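Local coordinates for protein glycerophosphodiester phosphodiesterase (PDB 3NO3) that belongs to the glycerophosphodiester phosphodiesterase family of TIM-barrel proteins and carries a magnesium ion held by acidic side chains, at residues Phe40-Thr45 with Phe102-His107. Residues are numbered along the deposited sequence; the frame is centred on the assembly and turned at random. Where two conformers were deposited one is given.
Sequences FDVHLT and FELKSH. With MG (magnesium ion), chain B.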
# COMPACT_ATOMS: atom_id res chain seq x y z
N PHE A 40 3.63 -1.43 1.44
CA PHE A 40 4.02 -2.47 2.36
C PHE A 40 2.82 -2.96 3.19
O PHE A 40 1.86 -2.21 3.36
CB PHE A 40 5.22 -1.98 3.22
CG PHE A 40 4.93 -0.74 3.97
CD1 PHE A 40 4.39 -0.79 5.24
CD2 PHE A 40 5.18 0.51 3.41
CE1 PHE A 40 4.11 0.37 5.93
CE2 PHE A 40 4.90 1.67 4.11
CZ PHE A 40 4.36 1.59 5.37
N ASP A 41 2.91 -4.21 3.68
CA ASP A 41 1.82 -4.88 4.35
C ASP A 41 2.08 -5.03 5.84
O ASP A 41 3.17 -5.44 6.25
CB ASP A 41 1.62 -6.24 3.72
CG ASP A 41 1.47 -6.16 2.24
OD1 ASP A 41 0.49 -5.52 1.80
OD2 ASP A 41 2.27 -6.74 1.48
N VAL A 42 1.09 -4.70 6.65
CA VAL A 42 1.27 -4.63 8.11
C VAL A 42 0.29 -5.55 8.86
O VAL A 42 -0.90 -5.54 8.57
CB VAL A 42 1.13 -3.20 8.58
CG1 VAL A 42 1.37 -3.09 10.16
CG2 VAL A 42 2.10 -2.27 7.79
N HIS A 43 0.81 -6.33 9.82
CA HIS A 43 0.03 -7.13 10.77
C HIS A 43 0.34 -6.71 12.21
O HIS A 43 1.46 -6.29 12.52
CB HIS A 43 0.43 -8.59 10.73
CG HIS A 43 0.29 -9.27 9.42
ND1 HIS A 43 -0.78 -10.09 9.13
CD2 HIS A 43 1.13 -9.35 8.36
CE1 HIS A 43 -0.61 -10.60 7.92
NE2 HIS A 43 0.53 -10.16 7.43
N LEU A 44 -0.63 -6.93 13.08
CA LEU A 44 -0.54 -6.82 14.52
C LEU A 44 -0.36 -8.25 15.10
O LEU A 44 -1.22 -9.15 14.90
CB LEU A 44 -1.81 -6.16 15.09
CG LEU A 44 -1.74 -5.65 16.54
CD1 LEU A 44 -0.68 -4.51 16.72
CD2 LEU A 44 -3.19 -5.22 17.03
N THR A 45 0.74 -8.45 15.83
CA THR A 45 1.02 -9.71 16.52
C THR A 45 0.06 -9.85 17.73
O THR A 45 -0.62 -8.88 18.09
CB THR A 45 2.48 -9.81 16.99
OG1 THR A 45 2.71 -8.85 18.06
CG2 THR A 45 3.51 -9.61 15.81
N PHE A 102 0.54 2.24 3.03
CA PHE A 102 0.52 1.38 4.20
C PHE A 102 -0.71 0.52 4.04
O PHE A 102 -1.82 1.02 4.21
CB PHE A 102 0.41 2.33 5.42
CG PHE A 102 0.47 1.70 6.81
CD1 PHE A 102 -0.42 0.71 7.26
CD2 PHE A 102 1.36 2.23 7.73
CE1 PHE A 102 -0.37 0.24 8.55
CE2 PHE A 102 1.41 1.76 9.02
CZ PHE A 102 0.57 0.77 9.43
N GLU A 103 -0.53 -0.76 3.69
CA GLU A 103 -1.63 -1.71 3.71
C GLU A 103 -1.77 -2.34 5.10
O GLU A 103 -0.88 -3.09 5.53
CB GLU A 103 -1.50 -2.80 2.65
CG GLU A 103 -2.73 -3.71 2.69
CD GLU A 103 -2.80 -4.80 1.63
OE1 GLU A 103 -2.08 -4.76 0.61
OE2 GLU A 103 -3.66 -5.68 1.80
N LEU A 104 -2.87 -2.08 5.79
CA LEU A 104 -3.16 -2.87 7.01
C LEU A 104 -3.86 -4.17 6.56
O LEU A 104 -4.95 -4.13 5.94
CB LEU A 104 -4.02 -2.13 8.03
CG LEU A 104 -4.18 -2.77 9.40
CD1 LEU A 104 -2.78 -2.95 10.13
CD2 LEU A 104 -5.21 -1.94 10.26
N LYS A 105 -3.26 -5.30 6.89
CA LYS A 105 -3.85 -6.62 6.61
C LYS A 105 -5.10 -6.82 7.43
O LYS A 105 -5.28 -6.19 8.49
CB LYS A 105 -2.85 -7.71 6.93
CG LYS A 105 -1.58 -7.68 6.06
CD LYS A 105 -1.83 -8.07 4.59
CE LYS A 105 -2.39 -9.51 4.40
NZ LYS A 105 -2.12 -9.97 3.00
N SER A 106 -5.98 -7.68 6.95
CA SER A 106 -7.22 -7.99 7.63
C SER A 106 -6.97 -8.82 8.91
O SER A 106 -6.25 -9.86 8.86
CB SER A 106 -8.15 -8.78 6.70
OG SER A 106 -9.44 -8.93 7.28
N HIS A 107 -7.58 -8.39 10.02
CA HIS A 107 -7.51 -9.04 11.32
C HIS A 107 -8.78 -9.80 11.58
O HIS A 107 -9.70 -9.80 10.74
CB HIS A 107 -7.12 -8.02 12.42
CG HIS A 107 -5.71 -7.57 12.28
ND1 HIS A 107 -5.30 -6.84 11.19
CD2 HIS A 107 -4.61 -7.83 13.01
CE1 HIS A 107 -3.99 -6.66 11.27
NE2 HIS A 107 -3.55 -7.26 12.36
MG MG B . -0.30 -5.31 -0.12
O HOH W 1 1.59 -6.00 -0.89
O HOH W 2 -0.83 -7.38 -0.08
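Two carboxylate oxygens, D41 OD1 and E103 OE1, lie only 2.9 Å apart, a separation explained by the magnesium ion they share rather than by any hydrogen bond. D41 OD1 is 2.1 Å from the metal and E103 OE1 2.0 Å. Each carboxylate binds through one oxygen, since D41 OD2 stays 3.3 Å and E103 OE2 3.9 Å from the ion; the two planes stand 86° apart. E103 reaches the ion with an extended chain, CG anti to the backbone N (chi1 -177°). The second oxygen of D41, OD2, accepts a hydrogen bond from a metal-bound water and another from N22, which should fix the rotation of the carboxylate; E39 supplies a further acidic ligand.

The backbones that carry the two ligands pair in parallel register, D41 beside E103, through E103 N to F40 O, V42 N to E103 O and K105 N to V42 O. Where strand 99-104 has ended, a side chain continues the pairing: L44 N donates to H107 NE2 at 3.0 Å with an N-H...N angle of 161°, and the donor lies in the imidazole plane.

On the face bearing F40, V42, F102 and L104, V42 CG2 makes a CH-pi contact over the F102 ring, 3.9 Å from its centroid, while the F40 ring meets F102 obliquely and takes F102 CA over one face, also CH-pi. Across the sheet, on the metal side, K105 CG makes another over the H43 imidazole, 3.7 Å from its centroid; the lysine chain then bends at chi2 and chi3, and NZ donates a hydrogen bond to H54 O.

D41, partway along strand 37-44, and E103, near the C-terminal end of strand 99-104, supply from adjacent parallel barrel strands two of the three acidic ligands of the magnesium site in this TIM-barrel phosphodiesterase.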